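Local coordinates for protein B-agarase (Saccharophagus degradans, PDB 4BQ2) that acts as a glycoside hydrolase family 50 exo-beta-agarase, hydrolysing agarose-type chains probably from one end, at residues 312-316 / 465-469; 455-459 / 518-523. One frame throughout, in Å; residues are numbered along the deposited sequence.

Interaction 1: residues 312-316 / 465-469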
ATOM      1  N   ALA A 312      -4.704  -4.917 -27.258  1.00 40.27           N
ATOM      2  CA  ALA A 312      -3.884  -5.951 -26.634  1.00 41.73           C
ATOM      3  C   ALA A 312      -2.405  -5.542 -26.531  1.00 38.93           C
ATOM      4  O   ALA A 312      -1.671  -6.079 -25.700  1.00 38.44           O
ATOM      5  CB  ALA A 312      -4.038  -7.287 -27.370  1.00 42.31           C
ATOM      6  N   ASP A 313      -1.988  -4.587 -27.361  1.00 35.15           N
ATOM      7  CA  ASP A 313      -0.598  -4.113 -27.356  1.00 36.43           C
ATOM      8  C   ASP A 313      -0.333  -2.924 -26.404  1.00 31.38           C
ATOM      9  O   ASP A 313       0.807  -2.480 -26.298  1.00 28.36           O
ATOM     10  CB  ASP A 313      -0.141  -3.745 -28.776  1.00 39.04           C
ATOM     11  CG  ASP A 313       0.006  -4.956 -29.676  1.00 46.51           C
ATOM     12  OD1 ASP A 313       0.081  -6.100 -29.157  1.00 49.68           O
ATOM     13  OD2 ASP A 313       0.053  -4.759 -30.913  1.00 52.60           O
ATOM     14  N   ASP A 314      -1.378  -2.411 -25.732  1.00 28.27           N
ATOM     15  CA  ASP A 314      -1.228  -1.257 -24.823  1.00 26.71           C
ATOM     16  C   ASP A 314      -0.242  -1.623 -23.703  1.00 25.95           C
ATOM     17  O   ASP A 314      -0.300  -2.746 -23.159  1.00 23.09           O
ATOM     18  CB  ASP A 314      -2.591  -0.875 -24.224  1.00 29.55           C
ATOM     19  CG  ASP A 314      -2.590   0.510 -23.540  1.00 31.52           C
ATOM     20  OD1 ASP A 314      -1.513   1.077 -23.214  1.00 27.71           O
ATOM     21  OD2 ASP A 314      -3.713   1.046 -23.352  1.00 33.18           O
ATOM     22  N   VAL A 315       0.665  -0.695 -23.366  1.00 22.58           N
ATOM     23  CA  VAL A 315       1.664  -0.972 -22.318  1.00 23.55           C
ATOM     24  C   VAL A 315       1.149  -0.581 -20.931  1.00 23.14           C
ATOM     25  O   VAL A 315       1.802  -0.864 -19.917  1.00 24.13           O
ATOM     26  CB  VAL A 315       3.031  -0.249 -22.580  1.00 22.99           C
ATOM     27  CG1 VAL A 315       3.695  -0.759 -23.855  1.00 23.69           C
ATOM     28  CG2 VAL A 315       2.860   1.267 -22.617  1.00 22.45           C
ATOM     29  N   THR A 316      -0.018   0.067 -20.897  1.00 22.03           N
ATOM     30  CA  THR A 316      -0.554   0.647 -19.673  1.00 21.22           C
ATOM     31  C   THR A 316      -1.757  -0.162 -19.163  1.00 21.22           C
ATOM     32  O   THR A 316      -2.750  -0.329 -19.891  1.00 23.15           O
ATOM     33  CB  THR A 316      -0.930   2.126 -19.904  1.00 20.76           C
ATOM     34  OG1 THR A 316       0.225   2.830 -20.407  1.00 19.11           O
ATOM     35  CG2 THR A 316      -1.446   2.791 -18.603  1.00 21.79           C
ATOM     36  N   ARG A 465       7.769  -7.832 -24.708  1.00 17.00           N
ATOM     37  CA  ARG A 465       6.914  -6.880 -24.057  1.00 16.83           C
ATOM     38  C   ARG A 465       7.723  -5.945 -23.153  1.00 16.17           C
ATOM     39  O   ARG A 465       7.393  -4.747 -23.060  1.00 17.57           O
ATOM     40  CB  ARG A 465       5.783  -7.618 -23.304  1.00 17.87           C
ATOM     41  CG  ARG A 465       4.713  -8.237 -24.223  1.00 18.49           C
ATOM     42  CD  ARG A 465       4.141  -7.197 -25.195  1.00 19.40           C
ATOM     43  NE  ARG A 465       3.406  -6.186 -24.441  1.00 20.15           N
ATOM     44  CZ  ARG A 465       2.877  -5.072 -24.946  1.00 22.89           C
ATOM     45  NH1 ARG A 465       3.004  -4.763 -26.237  1.00 22.16           N
ATOM     46  NH2 ARG A 465       2.210  -4.255 -24.136  1.00 23.95           N
ATOM     47  N   ALA A 466       8.803  -6.460 -22.543  1.00 15.37           N
ATOM     48  CA  ALA A 466       9.670  -5.625 -21.683  1.00 16.55           C
ATOM     49  C   ALA A 466      10.332  -4.561 -22.566  1.00 15.71           C
ATOM     50  O   ALA A 466      10.431  -3.425 -22.155  1.00 15.11           O
ATOM     51  CB  ALA A 466      10.735  -6.450 -20.960  1.00 15.29           C
ATOM     52  N   MET A 467      10.790  -4.962 -23.754  1.00 16.26           N
ATOM     53  CA  MET A 467      11.388  -4.036 -24.728  1.00 17.19           C
ATOM     54  C   MET A 467      10.360  -2.957 -25.152  1.00 17.15           C
ATOM     55  O   MET A 467      10.668  -1.755 -25.170  1.00 16.30           O
ATOM     56  CB  MET A 467      11.868  -4.821 -25.963  1.00 19.43           C
ATOM     57  CG  MET A 467      13.179  -5.571 -25.769  1.00 20.45           C
ATOM     58  SD  MET A 467      14.601  -4.496 -25.538  1.00 23.28           S
ATOM     59  CE  MET A 467      14.863  -3.884 -27.215  1.00 24.53           C
ATOM     60  N   GLU A 468       9.125  -3.378 -25.475  1.00 16.66           N
ATOM     61  CA  GLU A 468       8.108  -2.388 -25.829  1.00 18.23           C
ATOM     62  C   GLU A 468       7.817  -1.454 -24.650  1.00 16.03           C
ATOM     63  O   GLU A 468       7.664  -0.240 -24.825  1.00 14.53           O
ATOM     64  CB  GLU A 468       6.841  -3.042 -26.396  1.00 20.42           C
ATOM     65  CG  GLU A 468       5.726  -2.078 -26.785  1.00 23.51           C
ATOM     66  CD  GLU A 468       6.080  -1.164 -27.975  1.00 26.79           C
ATOM     67  OE1 GLU A 468       7.124  -1.372 -28.632  1.00 26.45           O
ATOM     68  OE2 GLU A 468       5.313  -0.194 -28.216  1.00 31.86           O
ATOM     69  N   THR A 469       7.783  -1.997 -23.439  1.00 14.98           N
ATOM     70  CA  THR A 469       7.559  -1.164 -22.273  1.00 15.83           C
ATOM     71  C   THR A 469       8.631  -0.081 -22.135  1.00 15.11           C
ATOM     72  O   THR A 469       8.306   1.082 -21.965  1.00 15.73           O
ATOM     73  CB  THR A 469       7.502  -2.010 -20.990  1.00 16.56           C
ATOM     74  OG1 THR A 469       6.430  -2.944 -21.145  1.00 16.56           O
ATOM     75  CG2 THR A 469       7.276  -1.131 -19.742  1.00 16.97           C
TER
HETATM   76  O   HOH W   1       2.575   0.129 -27.018  1.00 31.46           O
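An arginine of helix 460-477, bonded end-on by two nitrogens to a main-chain carbonyl, joins that helix to the loop between strand 296-301 and helix 328-332 in the catalytic module; Arg-465 reaches across to Asp-313, and Val-315 leans on the helix beside it. NH2 of Arg-465 lies 3.1 Å from O of Asp-313, and NH1 of Arg-465 lies 3.2 Å from the same oxygen. The oxygen sits close to the guanidinium plane, yet both donors come from one face of its own carbonyl plane, NH2 steeply above it, with N-H...O angles of 144° and 142°, so neither bond is straight. Bends at chi2 and chi3 curl the arginine chain toward the loop. NE of Arg-465 donates to Ile-438 O, so the inner nitrogen and both outer ones have backbone acceptors, which should fix the rotation of the group. OD1 of Asp-313, 4.3 Å from NH1 of Arg-465, lies well out of the guanidinium plane with no N-H aimed at it, and probably contributes through charge alone.

A water also donates to Asp-313 O and, at 3.0 Å, to OE2 of Glu-468, giving the carbonyl a third donor and a bridge to the next turn of the helix; the glutamate carboxylate is paired with Arg-471 as well. Beside these polar groups Val-315 supplies the apolar contact. Its CG1 packs 3.8 Å from CG of Glu-468, the two side chains crossing at about a right angle, and also approaches the CA of Thr-469. The loop is shaped by an Asx turn: OD2 of Asp-314 forms a salt bridge with Lys-321, while Thr-316 N donates to OD1 of Asp-314 at 2.9 Å, from above the carboxylate plane.

Interaction 2: residues 455-459 / 518-523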
ATOM      1  N   PRO A 455       4.894 -13.349 -14.510  1.00 19.09           N
ATOM      2  CA  PRO A 455       5.279 -13.567 -15.878  1.00 19.98           C
ATOM      3  C   PRO A 455       6.184 -14.777 -16.032  1.00 19.89           C
ATOM      4  O   PRO A 455       6.982 -15.061 -15.140  1.00 20.31           O
ATOM      5  CB  PRO A 455       6.076 -12.285 -16.227  1.00 20.09           C
ATOM      6  CG  PRO A 455       6.668 -11.851 -14.907  1.00 18.62           C
ATOM      7  CD  PRO A 455       5.560 -12.165 -13.922  1.00 19.38           C
ATOM      8  N   ASP A 456       6.060 -15.475 -17.150  1.00 18.52           N
ATOM      9  CA  ASP A 456       7.071 -16.487 -17.498  1.00 19.86           C
ATOM     10  C   ASP A 456       8.211 -15.773 -18.185  1.00 18.06           C
ATOM     11  O   ASP A 456       8.155 -15.508 -19.376  1.00 18.40           O
ATOM     12  CB  ASP A 456       6.532 -17.592 -18.422  1.00 19.04           C
ATOM     13  CG  ASP A 456       7.530 -18.732 -18.569  1.00 21.12           C
ATOM     14  OD1 ASP A 456       8.744 -18.424 -18.571  1.00 20.82           O
ATOM     15  OD2 ASP A 456       7.123 -19.926 -18.632  1.00 20.27           O
ATOM     16  N   VAL A 457       9.241 -15.462 -17.410  1.00 17.73           N
ATOM     17  CA  VAL A 457      10.316 -14.592 -17.837  1.00 18.08           C
ATOM     18  C   VAL A 457      11.265 -15.283 -18.798  1.00 19.88           C
ATOM     19  O   VAL A 457      12.175 -14.646 -19.322  1.00 18.66           O
ATOM     20  CB  VAL A 457      11.088 -14.061 -16.618  1.00 17.63           C
ATOM     21  CG1 VAL A 457      10.175 -13.165 -15.788  1.00 16.57           C
ATOM     22  CG2 VAL A 457      11.608 -15.225 -15.742  1.00 17.52           C
ATOM     23  N   PHE A 458      11.076 -16.594 -18.996  1.00 19.33           N
ATOM     24  CA  PHE A 458      11.850 -17.339 -20.001  1.00 19.70           C
ATOM     25  C   PHE A 458      11.139 -17.419 -21.369  1.00 19.75           C
ATOM     26  O   PHE A 458      11.734 -17.834 -22.365  1.00 18.39           O
ATOM     27  CB  PHE A 458      12.190 -18.743 -19.457  1.00 20.43           C
ATOM     28  CG  PHE A 458      13.258 -18.732 -18.390  1.00 21.04           C
ATOM     29  CD1 PHE A 458      14.613 -18.762 -18.741  1.00 22.04           C
ATOM     30  CD2 PHE A 458      12.924 -18.700 -17.057  1.00 20.93           C
ATOM     31  CE1 PHE A 458      15.609 -18.746 -17.761  1.00 22.71           C
ATOM     32  CE2 PHE A 458      13.907 -18.676 -16.087  1.00 20.84           C
ATOM     33  CZ  PHE A 458      15.247 -18.702 -16.439  1.00 21.20           C
ATOM     34  N   ASP A 459       9.864 -17.026 -21.413  1.00 19.39           N
ATOM     35  CA  ASP A 459       9.125 -16.911 -22.668  1.00 21.14           C
ATOM     36  C   ASP A 459       9.700 -15.717 -23.467  1.00 21.61           C
ATOM     37  O   ASP A 459       9.806 -14.606 -22.937  1.00 20.35           O
ATOM     38  CB  ASP A 459       7.628 -16.747 -22.354  1.00 20.65           C
ATOM     39  CG  ASP A 459       6.755 -16.600 -23.602  1.00 22.18           C
ATOM     40  OD1 ASP A 459       7.279 -16.618 -24.740  1.00 23.49           O
ATOM     41  OD2 ASP A 459       5.528 -16.417 -23.423  1.00 22.80           O
ATOM     42  N   VAL A 518       6.071 -24.595 -21.327  1.00 23.47           N
ATOM     43  CA  VAL A 518       6.298 -23.777 -20.093  1.00 23.00           C
ATOM     44  C   VAL A 518       7.792 -23.468 -19.980  1.00 21.91           C
ATOM     45  O   VAL A 518       8.580 -24.228 -19.360  1.00 20.89           O
ATOM     46  CB  VAL A 518       5.759 -24.469 -18.805  1.00 22.25           C
ATOM     47  CG1 VAL A 518       5.781 -23.541 -17.588  1.00 19.96           C
ATOM     48  CG2 VAL A 518       4.324 -24.942 -19.015  1.00 22.91           C
ATOM     49  N   PRO A 519       8.216 -22.362 -20.610  1.00 20.99           N
ATOM     50  CA  PRO A 519       9.641 -22.030 -20.648  1.00 20.68           C
ATOM     51  C   PRO A 519      10.326 -22.010 -19.278  1.00 21.86           C
ATOM     52  O   PRO A 519      11.446 -22.512 -19.163  1.00 20.80           O
ATOM     53  CB  PRO A 519       9.640 -20.641 -21.281  1.00 21.46           C
ATOM     54  CG  PRO A 519       8.523 -20.750 -22.280  1.00 21.50           C
ATOM     55  CD  PRO A 519       7.447 -21.535 -21.568  1.00 21.73           C
ATOM     56  N   THR A 520       9.676 -21.451 -18.257  1.00 20.40           N
ATOM     57  CA  THR A 520      10.294 -21.377 -16.914  1.00 20.74           C
ATOM     58  C   THR A 520      10.461 -22.806 -16.344  1.00 21.11           C
ATOM     59  O   THR A 520      11.444 -23.112 -15.669  1.00 20.03           O
ATOM     60  CB  THR A 520       9.475 -20.448 -15.951  1.00 19.70           C
ATOM     61  OG1 THR A 520       9.624 -19.060 -16.337  1.00 19.08           O
ATOM     62  CG2 THR A 520       9.935 -20.592 -14.537  1.00 19.62           C
ATOM     63  N   ARG A 521       9.503 -23.672 -16.629  1.00 23.50           N
ATOM     64  CA  ARG A 521       9.605 -25.090 -16.182  1.00 24.01           C
ATOM     65  C   ARG A 521      10.752 -25.796 -16.921  1.00 24.07           C
ATOM     66  O   ARG A 521      11.521 -26.560 -16.309  1.00 21.36           O
ATOM     67  CB  ARG A 521       8.280 -25.835 -16.347  1.00 24.01           C
ATOM     68  CG  ARG A 521       8.274 -27.317 -15.888  1.00 23.00           C
ATOM     69  CD  ARG A 521       8.784 -27.498 -14.473  1.00 23.62           C
ATOM     70  NE  ARG A 521       8.340 -28.754 -13.823  1.00 24.61           N
ATOM     71  CZ  ARG A 521       8.842 -29.968 -14.056  1.00 25.13           C
ATOM     72  NH1 ARG A 521       9.755 -30.160 -14.988  1.00 25.04           N
ATOM     73  NH2 ARG A 521       8.389 -31.009 -13.377  1.00 25.19           N
ATOM     74  N   GLN A 522      10.907 -25.498 -18.209  1.00 23.13           N
ATOM     75  CA  GLN A 522      12.059 -26.029 -18.959  1.00 23.77           C
ATOM     76  C   GLN A 522      13.368 -25.559 -18.332  1.00 22.44           C
ATOM     77  O   GLN A 522      14.325 -26.350 -18.181  1.00 21.80           O
ATOM     78  CB  GLN A 522      12.005 -25.637 -20.438  1.00 24.67           C
ATOM     79  CG  GLN A 522      10.808 -26.234 -21.178  1.00 27.58           C
ATOM     80  CD  GLN A 522      10.429 -25.462 -22.425  1.00 32.31           C
ATOM     81  OE1 GLN A 522      11.240 -24.730 -22.978  1.00 37.41           O
ATOM     82  NE2 GLN A 522       9.194 -25.620 -22.878  1.00 33.14           N
ATOM     83  N   ALA A 523      13.431 -24.276 -17.973  1.00 19.70           N
ATOM     84  CA  ALA A 523      14.641 -23.764 -17.326  1.00 20.41           C
ATOM     85  C   ALA A 523      14.869 -24.495 -15.996  1.00 19.89           C
ATOM     86  O   ALA A 523      15.999 -24.881 -15.701  1.00 19.66           O
ATOM     87  CB  ALA A 523      14.520 -22.261 -17.078  1.00 19.30           C
TER
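An Asx turn leading into helix 460-477 meets the first turn of helix 519-532, with Asp-456 fastened to Thr-520. The carboxylate takes two bonds from that one residue: OD2 of Asp-456 accepts from N of Thr-520 at 3.0 Å through its syn lone pair, almost straight at 167°, and OD1 of Asp-456 receives the Thr-520 hydroxyl OG1 at 2.5 Å, a length shorter than usual and doubtful in its exact value. With CG anti to the backbone N (chi1 -170°), the aspartate extends to the helix start while OD1 also accepts from the backbone N of Phe-458, 3.0 Å away.

Phe-458 adds the apolar part. Ala-523 CB sits over the centre of one ring face, 3.6 Å from the ring centroid in a CH-pi contact, whereas Thr-520 OG1 lies at the ring edge, 3.4 Å from CD2 of Phe-458. Pro-519 CB packs against CB of Phe-458, 3.7 Å away. OD1 of Asp-459, the N-cap of helix 460-477, accepts from Glu-461 N, and its OD2 from Lys-442 N. The arrangement is that of an Asx turn and type I beta turn ending in a helix N-cap, here with the Asx-turn aspartate also accepting from a backbone N-H in the first turn of a second helix.

Helix 460-477 ties the two contacts together: residues 455-459 of interaction 2 lead into its N-terminus, and residues 465-469 of interaction 1 lie a little further along it. The centres are about 19 Å apart and the nearest atoms about 7 Å, so the contacts do not touch. Both lie on the same side of the chain's centre, and the loop between strands 431-435 and 443-444 serves both. Helix 565-593 flanks both, meeting Met-467 and Val-457. A glycerol, probably from the crystallisation liquor, lies about 5 Å from the side chain of Asp-314 in interaction 1 and marks no active site by itself; the calcium site, at Asp-7 and Asp-185, belongs to neither contact.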